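PDB 1F8F: benzyl alcohol dehydrogenase from Acinetobacter calcoaceticus, which catalyses the reversible oxidation of aromatic alcohols such as benzyl alcohol to their aldehydes with NAD as hydride acceptor, probably assisted by a bound zinc ion. Local coordinates for residues V87-G92 and A149-N154; V202-L207 and D340-F345; Q274-L279 and G283-V288. All coordinates share one frame; numbering follows the deposited sequence.

Contact 1 of 3, residues V87-G92 and A149-N154. With SO4 (sulfate ion), chain D.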
loop_
_atom_site.group_PDB
_atom_site.type_symbol
_atom_site.label_atom_id
_atom_site.label_comp_id
_atom_site.label_asym_id
_atom_site.label_seq_id
_atom_site.Cartn_x
_atom_site.Cartn_y
_atom_site.Cartn_z
ATOM N N VAL A 87 13.850 7.927 -30.070
ATOM C CA VAL A 87 12.668 7.899 -29.244
ATOM C C VAL A 87 11.641 6.805 -29.571
ATOM O O VAL A 87 11.530 6.180 -30.641
ATOM C CB VAL A 87 11.906 9.258 -29.324
ATOM C CG1 VAL A 87 12.641 10.454 -28.680
ATOM C CG2 VAL A 87 11.661 9.621 -30.793
ATOM N N VAL A 88 10.848 6.569 -28.499
ATOM C CA VAL A 88 9.695 5.639 -28.575
ATOM C C VAL A 88 8.420 6.454 -28.380
ATOM O O VAL A 88 8.422 7.359 -27.527
ATOM C CB VAL A 88 9.897 4.504 -27.558
ATOM C CG1 VAL A 88 8.566 3.726 -27.475
ATOM C CG2 VAL A 88 11.005 3.532 -27.976
ATOM N N LEU A 89 7.396 6.455 -29.156
ATOM C CA LEU A 89 6.213 7.281 -29.081
ATOM C C LEU A 89 5.097 6.410 -28.479
ATOM O O LEU A 89 4.681 5.402 -29.026
ATOM C CB LEU A 89 5.693 7.581 -30.493
ATOM C CG LEU A 89 6.730 8.095 -31.484
ATOM C CD1 LEU A 89 6.027 8.722 -32.705
ATOM C CD2 LEU A 89 7.617 9.183 -30.852
ATOM N N SER A 90 4.678 6.795 -27.303
ATOM C CA SER A 90 3.731 6.137 -26.453
ATOM C C SER A 90 2.353 6.764 -26.637
ATOM O O SER A 90 2.206 7.618 -27.517
ATOM C CB SER A 90 4.182 6.249 -24.979
ATOM O OG SER A 90 3.493 5.430 -24.068
ATOM N N TYR A 91 1.340 6.365 -25.876
ATOM C CA TYR A 91 0.019 6.932 -26.006
ATOM C C TYR A 91 -0.003 8.419 -25.598
ATOM O O TYR A 91 0.939 9.049 -25.182
ATOM C CB TYR A 91 -1.015 6.168 -25.209
ATOM C CG TYR A 91 -0.697 6.070 -23.712
ATOM C CD1 TYR A 91 -1.221 6.989 -22.801
ATOM C CD2 TYR A 91 0.059 5.018 -23.221
ATOM C CE1 TYR A 91 -0.921 6.912 -21.442
ATOM C CE2 TYR A 91 0.367 4.902 -21.883
ATOM C CZ TYR A 91 -0.166 5.832 -21.002
ATOM O OH TYR A 91 0.154 5.723 -19.670
ATOM N N GLY A 92 -1.175 9.019 -25.769
ATOM C CA GLY A 92 -1.557 10.383 -25.581
ATOM C C GLY A 92 -2.276 10.788 -24.310
ATOM O O GLY A 92 -3.351 10.355 -23.933
ATOM N N ALA A 149 6.400 11.788 -38.240
ATOM C CA ALA A 149 5.345 11.887 -37.265
ATOM C C ALA A 149 5.528 13.102 -36.350
ATOM O O ALA A 149 6.643 13.469 -35.944
ATOM C CB ALA A 149 5.323 10.638 -36.357
ATOM N N LEU A 150 4.384 13.668 -35.971
ATOM C CA LEU A 150 4.403 14.739 -34.985
ATOM C C LEU A 150 3.829 14.230 -33.653
ATOM O O LEU A 150 2.666 13.800 -33.577
ATOM C CB LEU A 150 3.531 15.877 -35.511
ATOM C CG LEU A 150 3.639 17.199 -34.741
ATOM C CD1 LEU A 150 4.846 17.975 -35.227
ATOM C CD2 LEU A 150 2.352 18.010 -34.858
ATOM N N SER A 151 4.597 14.351 -32.581
ATOM C CA SER A 151 4.085 13.901 -31.279
ATOM C C SER A 151 4.138 15.034 -30.271
ATOM O O SER A 151 4.430 16.168 -30.694
ATOM C CB SER A 151 4.928 12.678 -30.875
ATOM O OG SER A 151 6.303 13.106 -30.920
ATOM N N ARG A 152 3.903 14.788 -28.990
ATOM C CA ARG A 152 4.049 15.808 -27.945
ATOM C C ARG A 152 5.266 15.423 -27.094
ATOM O O ARG A 152 5.600 14.230 -27.027
ATOM C CB ARG A 152 2.829 15.949 -27.028
ATOM C CG ARG A 152 1.540 16.464 -27.635
ATOM C CD ARG A 152 1.723 17.755 -28.436
ATOM N NE ARG A 152 1.858 18.913 -27.510
ATOM C CZ ARG A 152 0.778 19.334 -26.846
ATOM N NH1 ARG A 152 -0.410 18.771 -27.036
ATOM N NH2 ARG A 152 0.852 20.336 -25.982
ATOM N N GLU A 153 5.872 16.341 -26.373
ATOM C CA GLU A 153 7.036 16.076 -25.529
ATOM C C GLU A 153 6.628 15.045 -24.459
ATOM O O GLU A 153 7.492 14.197 -24.187
ATOM C CB GLU A 153 7.628 17.285 -24.761
ATOM C CG GLU A 153 8.905 17.092 -23.952
ATOM C CD GLU A 153 9.440 18.361 -23.314
ATOM O OE1 GLU A 153 8.615 19.249 -22.962
ATOM O OE2 GLU A 153 10.627 18.654 -23.062
ATOM N N ASN A 154 5.453 15.183 -23.865
ATOM C CA ASN A 154 5.170 14.179 -22.826
ATOM C C ASN A 154 4.920 12.772 -23.388
ATOM O O ASN A 154 5.086 11.821 -22.607
ATOM C CB ASN A 154 4.103 14.557 -21.815
ATOM C CG ASN A 154 2.725 14.632 -22.405
ATOM O OD1 ASN A 154 2.575 14.470 -23.629
ATOM N ND2 ASN A 154 1.746 14.871 -21.527
HETATM S S SO4 D . -3.369 21.280 -25.574
HETATM O O1 SO4 D . -3.268 22.461 -26.500
HETATM O O2 SO4 D . -4.673 21.368 -24.832
HETATM O O3 SO4 D . -2.202 21.228 -24.648
HETATM O O4 SO4 D . -3.377 20.040 -26.426
#

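Contact 2 of 3, residues V202-L207 and D340-F345. With NAD (nicotinamide-adenine-dinucleotide), chain F.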
loop_
_atom_site.group_PDB
_atom_site.type_symbol
_atom_site.label_atom_id
_atom_site.label_comp_id
_atom_site.label_asym_id
_atom_site.label_seq_id
_atom_site.Cartn_x
_atom_site.Cartn_y
_atom_site.Cartn_z
ATOM N N VAL A 202 0.802 -9.479 -25.926
ATOM C CA VAL A 202 0.486 -8.896 -24.643
ATOM C C VAL A 202 0.714 -9.946 -23.544
ATOM O O VAL A 202 1.474 -9.743 -22.605
ATOM C CB VAL A 202 -0.972 -8.380 -24.562
ATOM C CG1 VAL A 202 -1.291 -7.956 -23.109
ATOM C CG2 VAL A 202 -1.291 -7.202 -25.493
ATOM N N GLY A 203 0.119 -11.129 -23.650
ATOM C CA GLY A 203 0.258 -12.189 -22.652
ATOM C C GLY A 203 1.686 -12.633 -22.371
ATOM O O GLY A 203 2.165 -12.857 -21.218
ATOM N N LEU A 204 2.444 -12.794 -23.446
ATOM C CA LEU A 204 3.819 -13.289 -23.397
ATOM C C LEU A 204 4.702 -12.199 -22.863
ATOM O O LEU A 204 5.628 -12.542 -22.155
ATOM C CB LEU A 204 4.251 -13.857 -24.755
ATOM C CG LEU A 204 3.734 -15.160 -25.307
ATOM C CD1 LEU A 204 4.494 -15.530 -26.628
ATOM C CD2 LEU A 204 3.949 -16.340 -24.361
ATOM N N SER A 205 4.369 -10.897 -23.065
ATOM C CA SER A 205 5.094 -9.829 -22.401
ATOM C C SER A 205 4.892 -9.945 -20.883
ATOM O O SER A 205 5.831 -9.900 -20.066
ATOM C CB SER A 205 4.684 -8.435 -22.888
ATOM O OG SER A 205 5.007 -8.176 -24.239
ATOM N N ALA A 206 3.683 -10.203 -20.451
ATOM C CA ALA A 206 3.333 -10.363 -19.024
ATOM C C ALA A 206 4.025 -11.577 -18.443
ATOM O O ALA A 206 4.372 -11.554 -17.261
ATOM C CB ALA A 206 1.799 -10.493 -18.847
ATOM N N LEU A 207 4.076 -12.655 -19.279
ATOM C CA LEU A 207 4.734 -13.866 -18.784
ATOM C C LEU A 207 6.228 -13.572 -18.514
ATOM O O LEU A 207 6.711 -13.944 -17.455
ATOM C CB LEU A 207 4.588 -15.047 -19.732
ATOM C CG LEU A 207 5.377 -16.293 -19.281
ATOM C CD1 LEU A 207 4.434 -17.474 -19.420
ATOM C CD2 LEU A 207 6.689 -16.410 -20.040
ATOM N N ASP A 340 12.367 -9.261 -27.849
ATOM C CA ASP A 340 12.729 -9.423 -29.240
ATOM C C ASP A 340 12.334 -10.792 -29.808
ATOM O O ASP A 340 12.286 -10.978 -31.025
ATOM C CB ASP A 340 14.220 -9.229 -29.503
ATOM C CG ASP A 340 15.178 -10.171 -28.837
ATOM O OD1 ASP A 340 14.908 -10.822 -27.814
ATOM O OD2 ASP A 340 16.286 -10.320 -29.389
ATOM N N GLN A 341 12.047 -11.804 -29.001
ATOM C CA GLN A 341 11.597 -13.086 -29.528
ATOM C C GLN A 341 10.152 -13.092 -30.007
ATOM O O GLN A 341 9.825 -14.107 -30.605
ATOM C CB GLN A 341 11.801 -14.270 -28.575
ATOM C CG GLN A 341 13.220 -14.172 -28.059
ATOM C CD GLN A 341 14.052 -15.397 -28.129
ATOM O OE1 GLN A 341 14.227 -15.924 -29.254
ATOM N NE2 GLN A 341 14.528 -15.753 -26.914
ATOM N N LEU A 342 9.371 -12.033 -29.810
ATOM C CA LEU A 342 8.005 -12.028 -30.346
ATOM C C LEU A 342 7.945 -11.369 -31.728
ATOM O O LEU A 342 6.875 -11.212 -32.357
ATOM C CB LEU A 342 7.150 -11.217 -29.356
ATOM C CG LEU A 342 7.337 -11.524 -27.875
ATOM C CD1 LEU A 342 6.486 -10.630 -26.952
ATOM C CD2 LEU A 342 6.981 -12.972 -27.540
ATOM N N VAL A 343 9.074 -10.853 -32.214
ATOM C CA VAL A 343 9.067 -10.007 -33.394
ATOM C C VAL A 343 9.390 -10.531 -34.769
ATOM O O VAL A 343 10.398 -11.242 -34.838
ATOM C CB VAL A 343 10.033 -8.818 -33.042
ATOM C CG1 VAL A 343 10.476 -7.961 -34.180
ATOM C CG2 VAL A 343 9.234 -7.942 -32.032
ATOM N N LYS A 344 8.651 -10.055 -35.793
ATOM C CA LYS A 344 9.023 -10.348 -37.183
ATOM C C LYS A 344 8.872 -9.090 -38.060
ATOM O O LYS A 344 7.853 -8.393 -38.027
ATOM C CB LYS A 344 8.220 -11.506 -37.765
ATOM C CG LYS A 344 8.497 -11.858 -39.214
ATOM C CD LYS A 344 7.450 -12.803 -39.809
ATOM C CE LYS A 344 7.816 -13.502 -41.106
ATOM N NZ LYS A 344 7.959 -12.545 -42.246
ATOM N N PHE A 345 9.891 -8.715 -38.821
ATOM C CA PHE A 345 9.925 -7.522 -39.655
ATOM C C PHE A 345 9.317 -7.661 -41.046
ATOM O O PHE A 345 9.493 -8.687 -41.697
ATOM C CB PHE A 345 11.379 -7.067 -39.806
ATOM C CG PHE A 345 12.064 -6.535 -38.589
ATOM C CD1 PHE A 345 11.773 -5.293 -38.068
ATOM C CD2 PHE A 345 13.087 -7.270 -37.975
ATOM C CE1 PHE A 345 12.425 -4.786 -36.949
ATOM C CE2 PHE A 345 13.746 -6.781 -36.857
ATOM C CZ PHE A 345 13.410 -5.529 -36.330
HETATM P PA NAD F . -2.974 -11.179 -30.124
HETATM O O1A NAD F . -1.516 -11.167 -30.466
HETATM O O2A NAD F . -3.929 -11.458 -31.206
HETATM O O5B NAD F . -3.232 -12.066 -28.834
HETATM C C5B NAD F . -4.450 -12.567 -28.231
HETATM C C4B NAD F . -4.409 -14.082 -28.099
HETATM O O4B NAD F . -5.709 -14.552 -27.608
HETATM C C3B NAD F . -4.122 -14.890 -29.376
HETATM O O3B NAD F . -2.895 -15.603 -29.293
HETATM C C2B NAD F . -5.271 -15.886 -29.514
HETATM O O2B NAD F . -4.886 -17.216 -29.886
HETATM C C1B NAD F . -5.860 -15.873 -28.093
HETATM N N9A NAD F . -7.268 -16.247 -28.013
HETATM C C8A NAD F . -8.341 -15.721 -28.685
HETATM N N7A NAD F . -9.495 -16.305 -28.362
HETATM C C5A NAD F . -9.131 -17.271 -27.439
HETATM C C6A NAD F . -9.874 -18.226 -26.722
HETATM N N6A NAD F . -11.192 -18.388 -26.793
HETATM N N1A NAD F . -9.195 -19.029 -25.864
HETATM C C2A NAD F . -7.837 -18.888 -25.762
HETATM N N3A NAD F . -7.067 -18.039 -26.375
HETATM C C4A NAD F . -7.770 -17.257 -27.214
HETATM O O3 NAD F . -3.287 -9.705 -29.501
HETATM P PN NAD F . -2.325 -8.861 -28.549
HETATM O O1N NAD F . -1.659 -9.736 -27.567
HETATM O O2N NAD F . -1.393 -8.082 -29.376
HETATM O O5D NAD F . -3.444 -7.902 -27.860
HETATM C C5D NAD F . -4.247 -8.430 -26.791
HETATM C C4D NAD F . -5.504 -7.688 -26.518
HETATM O O4D NAD F . -5.304 -6.551 -25.617
HETATM C C3D NAD F . -6.433 -7.196 -27.634
HETATM O O3D NAD F . -7.783 -7.180 -27.132
HETATM C C2D NAD F . -5.975 -5.734 -27.733
HETATM O O2D NAD F . -6.845 -4.896 -28.478
HETATM C C1D NAD F . -6.004 -5.453 -26.223
HETATM N N1N NAD F . -5.187 -4.287 -25.904
HETATM C C2N NAD F . -5.509 -3.635 -24.757
HETATM C C3N NAD F . -4.733 -2.556 -24.379
HETATM C C7N NAD F . -4.995 -1.739 -23.065
HETATM O O7N NAD F . -4.282 -0.770 -22.808
HETATM N N7N NAD F . -6.037 -2.202 -22.287
HETATM C C4N NAD F . -3.602 -2.160 -25.153
HETATM C C5N NAD F . -3.099 -3.237 -25.915
HETATM C C6N NAD F . -3.829 -4.323 -26.351
#

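Contact 3 of 3, residues Q274-L279 and G283-V288. With NAD (nicotinamide-adenine-dinucleotide), chain F.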
loop_
_atom_site.group_PDB
_atom_site.type_symbol
_atom_site.label_atom_id
_atom_site.label_comp_id
_atom_site.label_asym_id
_atom_site.label_seq_id
_atom_site.Cartn_x
_atom_site.Cartn_y
_atom_site.Cartn_z
ATOM N N GLN A 274 -14.099 -17.712 -16.366
ATOM C CA GLN A 274 -13.169 -18.812 -16.104
ATOM C C GLN A 274 -11.976 -18.334 -15.282
ATOM O O GLN A 274 -11.480 -18.982 -14.373
ATOM C CB GLN A 274 -12.658 -19.460 -17.409
ATOM C CG GLN A 274 -13.547 -20.599 -17.875
ATOM C CD GLN A 274 -13.245 -21.233 -19.213
ATOM O OE1 GLN A 274 -13.419 -22.453 -19.382
ATOM N NE2 GLN A 274 -12.756 -20.506 -20.194
ATOM N N GLY A 275 -11.432 -17.197 -15.713
ATOM C CA GLY A 275 -10.341 -16.527 -15.048
ATOM C C GLY A 275 -10.656 -16.104 -13.605
ATOM O O GLY A 275 -9.789 -16.353 -12.765
ATOM N N VAL A 276 -11.824 -15.587 -13.291
ATOM C CA VAL A 276 -12.211 -15.263 -11.903
ATOM C C VAL A 276 -12.404 -16.563 -11.163
ATOM O O VAL A 276 -11.810 -16.718 -10.084
ATOM C CB VAL A 276 -13.485 -14.391 -11.844
ATOM C CG1 VAL A 276 -13.811 -13.966 -10.422
ATOM C CG2 VAL A 276 -13.307 -13.130 -12.654
ATOM N N ASP A 277 -13.068 -17.585 -11.726
ATOM C CA ASP A 277 -13.200 -18.873 -11.039
ATOM C C ASP A 277 -11.889 -19.546 -10.693
ATOM O O ASP A 277 -11.817 -20.338 -9.738
ATOM C CB ASP A 277 -13.954 -19.906 -11.911
ATOM C CG ASP A 277 -15.382 -19.528 -12.205
ATOM O OD1 ASP A 277 -15.953 -18.621 -11.587
ATOM O OD2 ASP A 277 -16.072 -20.059 -13.087
ATOM N N ALA A 278 -10.833 -19.424 -11.495
ATOM C CA ALA A 278 -9.583 -20.133 -11.201
ATOM C C ALA A 278 -8.663 -19.442 -10.214
ATOM O O ALA A 278 -7.564 -19.926 -9.890
ATOM C CB ALA A 278 -8.806 -20.355 -12.508
ATOM N N LEU A 279 -8.975 -18.269 -9.733
ATOM C CA LEU A 279 -8.213 -17.566 -8.709
ATOM C C LEU A 279 -8.364 -18.363 -7.408
ATOM O O LEU A 279 -9.412 -18.979 -7.156
ATOM C CB LEU A 279 -8.803 -16.184 -8.578
ATOM C CG LEU A 279 -8.664 -15.203 -9.731
ATOM C CD1 LEU A 279 -9.366 -13.901 -9.383
ATOM C CD2 LEU A 279 -7.203 -14.952 -10.081
ATOM N N GLY A 283 -7.053 -14.025 -4.436
ATOM C CA GLY A 283 -6.471 -13.821 -5.765
ATOM C C GLY A 283 -6.943 -12.568 -6.463
ATOM O O GLY A 283 -7.987 -11.956 -6.130
ATOM N N LYS A 284 -6.187 -12.137 -7.478
ATOM C CA LYS A 284 -6.450 -10.936 -8.236
ATOM C C LYS A 284 -6.363 -11.154 -9.743
ATOM O O LYS A 284 -5.310 -11.577 -10.198
ATOM C CB LYS A 284 -5.518 -9.775 -7.821
ATOM C CG LYS A 284 -5.482 -9.447 -6.342
ATOM C CD LYS A 284 -4.614 -8.215 -6.035
ATOM C CE LYS A 284 -4.440 -8.228 -4.519
ATOM N NZ LYS A 284 -3.880 -7.014 -3.895
ATOM N N ILE A 285 -7.342 -10.633 -10.526
ATOM C CA ILE A 285 -7.254 -10.807 -11.968
ATOM C C ILE A 285 -7.317 -9.446 -12.643
ATOM O O ILE A 285 -8.243 -8.666 -12.372
ATOM C CB ILE A 285 -8.340 -11.756 -12.551
ATOM C CG1 ILE A 285 -8.054 -11.981 -14.070
ATOM C CG2 ILE A 285 -9.749 -11.261 -12.335
ATOM C CD1 ILE A 285 -8.760 -13.160 -14.731
ATOM N N ALA A 286 -6.350 -9.070 -13.457
ATOM C CA ALA A 286 -6.299 -7.813 -14.171
ATOM C C ALA A 286 -6.936 -7.948 -15.568
ATOM O O ALA A 286 -6.506 -8.848 -16.280
ATOM C CB ALA A 286 -4.862 -7.288 -14.338
ATOM N N VAL A 287 -7.807 -7.031 -16.017
ATOM C CA VAL A 287 -8.462 -7.130 -17.289
ATOM C C VAL A 287 -7.879 -6.227 -18.357
ATOM O O VAL A 287 -8.084 -5.028 -18.239
ATOM C CB VAL A 287 -9.987 -6.837 -17.126
ATOM C CG1 VAL A 287 -10.740 -6.909 -18.445
ATOM C CG2 VAL A 287 -10.672 -7.875 -16.205
ATOM N N VAL A 288 -7.165 -6.720 -19.383
ATOM C CA VAL A 288 -6.642 -5.847 -20.424
ATOM C C VAL A 288 -7.278 -6.083 -21.792
ATOM O O VAL A 288 -7.213 -5.242 -22.707
ATOM C CB VAL A 288 -5.099 -5.889 -20.607
ATOM C CG1 VAL A 288 -4.379 -5.399 -19.343
ATOM C CG2 VAL A 288 -4.485 -7.248 -20.938
HETATM P PA NAD F . -2.974 -11.179 -30.124
HETATM O O1A NAD F . -1.516 -11.167 -30.466
HETATM O O2A NAD F . -3.929 -11.458 -31.206
HETATM O O5B NAD F . -3.232 -12.066 -28.834
HETATM C C5B NAD F . -4.450 -12.567 -28.231
HETATM C C4B NAD F . -4.409 -14.082 -28.099
HETATM O O4B NAD F . -5.709 -14.552 -27.608
HETATM C C3B NAD F . -4.122 -14.890 -29.376
HETATM O O3B NAD F . -2.895 -15.603 -29.293
HETATM C C2B NAD F . -5.271 -15.886 -29.514
HETATM O O2B NAD F . -4.886 -17.216 -29.886
HETATM C C1B NAD F . -5.860 -15.873 -28.093
HETATM N N9A NAD F . -7.268 -16.247 -28.013
HETATM C C8A NAD F . -8.341 -15.721 -28.685
HETATM N N7A NAD F . -9.495 -16.305 -28.362
HETATM C C5A NAD F . -9.131 -17.271 -27.439
HETATM C C6A NAD F . -9.874 -18.226 -26.722
HETATM N N6A NAD F . -11.192 -18.388 -26.793
HETATM N N1A NAD F . -9.195 -19.029 -25.864
HETATM C C2A NAD F . -7.837 -18.888 -25.762
HETATM N N3A NAD F . -7.067 -18.039 -26.375
HETATM C C4A NAD F . -7.770 -17.257 -27.214
HETATM O O3 NAD F . -3.287 -9.705 -29.501
HETATM P PN NAD F . -2.325 -8.861 -28.549
HETATM O O1N NAD F . -1.659 -9.736 -27.567
HETATM O O2N NAD F . -1.393 -8.082 -29.376
HETATM O O5D NAD F . -3.444 -7.902 -27.860
HETATM C C5D NAD F . -4.247 -8.430 -26.791
HETATM C C4D NAD F . -5.504 -7.688 -26.518
HETATM O O4D NAD F . -5.304 -6.551 -25.617
HETATM C C3D NAD F . -6.433 -7.196 -27.634
HETATM O O3D NAD F . -7.783 -7.180 -27.132
HETATM C C2D NAD F . -5.975 -5.734 -27.733
HETATM O O2D NAD F . -6.845 -4.896 -28.478
HETATM C C1D NAD F . -6.004 -5.453 -26.223
HETATM N N1N NAD F . -5.187 -4.287 -25.904
HETATM C C2N NAD F . -5.509 -3.635 -24.757
HETATM C C3N NAD F . -4.733 -2.556 -24.379
HETATM C C7N NAD F . -4.995 -1.739 -23.065
HETATM O O7N NAD F . -4.282 -0.770 -22.808
HETATM N N7N NAD F . -6.037 -2.202 -22.287
HETATM C C4N NAD F . -3.602 -2.160 -25.153
HETATM C C5N NAD F . -3.099 -3.237 -25.915
HETATM C C6N NAD F . -3.829 -4.323 -26.351
#

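Contact 1 of 3, residues V87-G92 and A149-N154
The hydroxyl of Ser-151 has two kinds of neighbour: OG is hydrogen-bonded to the hydroxyl of Thr-156, and CD2 of Leu-89 lies 4.1 Å from that same OG. The setting is the mixed sheet of the GroES-like domain, in which strands 86-89 and 148-152 are not paired partners: the first lies between 66-74 and 156-159, the second against 33-42. Their backbones stay apart, with CA of Leu-89 and CA of Ser-151 7.3 Å from each other, and side chains bridge the gap. Leu-89 does this with a fork. Its first torsion (chi1 -50°) sets CG opposite the carbonyl carbon, and the two methyls then reach successive inward-pointing residues of the other strand, CD2 meeting the serine and CD1 approaching CB of Ala-149 at 4.2 Å. Val-38 of strand 33-42 also packs on Ala-149. Arg-152, which follows Ser-151, is partly exposed and gathers anions, making a salt bridge to Asp-32 through NH2 and binding a sulfate, probably picked up from the crystallisation medium. NH1 of Arg-152 donates to sulfate O4 at 3.3 Å (152°), whereas the bond from NH2 of Arg-152 to O3, which lies in the guanidinium plane, is weak at 3.4 Å.

Contact 2 of 3, residues V202-L207 and D340-F345
Helix 201-213 is the dinucleotide-binding helix of the Rossmann fold, entered through a glycine-rich turn, Gly-203 in the helix's first turn being consistent with the last glycine of a GxGxxG motif. Its Leu-204 and Ser-205 meet Leu-342 on the flank of the helix, the coenzyme's phosphates lying off its N-terminal end. Leu-342 has CG opposite the carbonyl carbon (chi1 -46°), which turns its fork to the helix. CD2 of Leu-342 comes within 3.7 Å of CD1 of Leu-204 and also touches that residue's CB, the two side chains crossing at a slant. CD1 of Leu-342 rests 3.9 Å from OG of Ser-205, a van der Waals approach; the hydroxyl itself is hydrogen-bonded to the carbonyl oxygen of Ala-201, one turn back. At the helix start, N of Val-202 donates to O1N, on the nicotinamide-side phosphate of NAD, at 3.0 Å and 167°. That nearly straight bond is consistent with a favourable helix dipole at the phosphate. Leu-230, Ala-231 and Leu-234 of helix 225-234 pack on Leu-204, and Leu-234 also reaches Leu-342. Helix 174-186 presses Ile-175 against Ser-205, while the backbone of Leu-342 bonds to Lys-365 where strand 365-369 begins beside strand 343-347.

Contact 3 of 3, residues Q274-L279 and G283-V288
Ile-285 stands out from its strand toward the helix end, and both Val-276 and Leu-279 meet it at about a right angle. The longer branch is almost fully extended: CG1 lies opposite the backbone N (chi1 -174°), and chi2 of 164° carries CD1 onward to the helix. There CD1 of Ile-285 ends on backbone, 3.7 Å from C of Gly-275 and equally near CA of that residue; with no side chain on the glycine, the methyl can lie directly against the main chain. The short branch, CG2 of Ile-285, meets CG2 of Val-276 at 4.0 Å and, equally near, CD1 of Leu-279. Leu-279 comes in from the other end of the segment, placing CD1 4.0 Å from CB of Ile-285 while CD2 lies over the peptide before it, 3.9 Å from O of Lys-284. The same CD1 also brushes the carbonyl carbon of Gly-283.

This is one crossover of the Rossmann fold. Helix 269-277 connects strand 259-264 to its parallel neighbour 283-287, and the contact packs the last turn of that helix and the residues after it onto the strand just entered. Ala-262 and Ile-311, from the strands flanking 283-287, also touch Ile-285. Lys-284 points away from the helix, and its side chain touches Thr-310. At the surface of the helix, OD2 of Asp-277 forms a salt bridge with Lys-273.

Further along, the strand serves other surfaces. Val-287 packs on Leu-305 of the third subunit, and just past the strand the chain reaches the coenzyme: the carboxamide nitrogen N7N of NAD donates to O of Val-288 at 3.3 Å, with an angle of 158°.

How the contacts relate
All three contacts rest on apolar side chains; contacts 1 and 2 touch through buried residues alone, whereas contact 3 has the exposed Lys-284 at its edge. Contact 1 lies in the GroES-like region and contact 3 in the Rossmann fold, their centres about 33 Å apart on opposite sides of the chain's centre. Contact 2 joins the two: its helix belongs to the coenzyme-binding fold, while strand 343-347 enters the same mixed sheet as contact 1. Contacts 2 and 3 touch, CG1 of Val-202 lying 3.9 Å from CG2 of Val-288. Both use main-chain atoms on NAD, contact 2 donating to a phosphate, contact 3 accepting from the carboxamide. Contact 1 meets its anion through a partly exposed side chain.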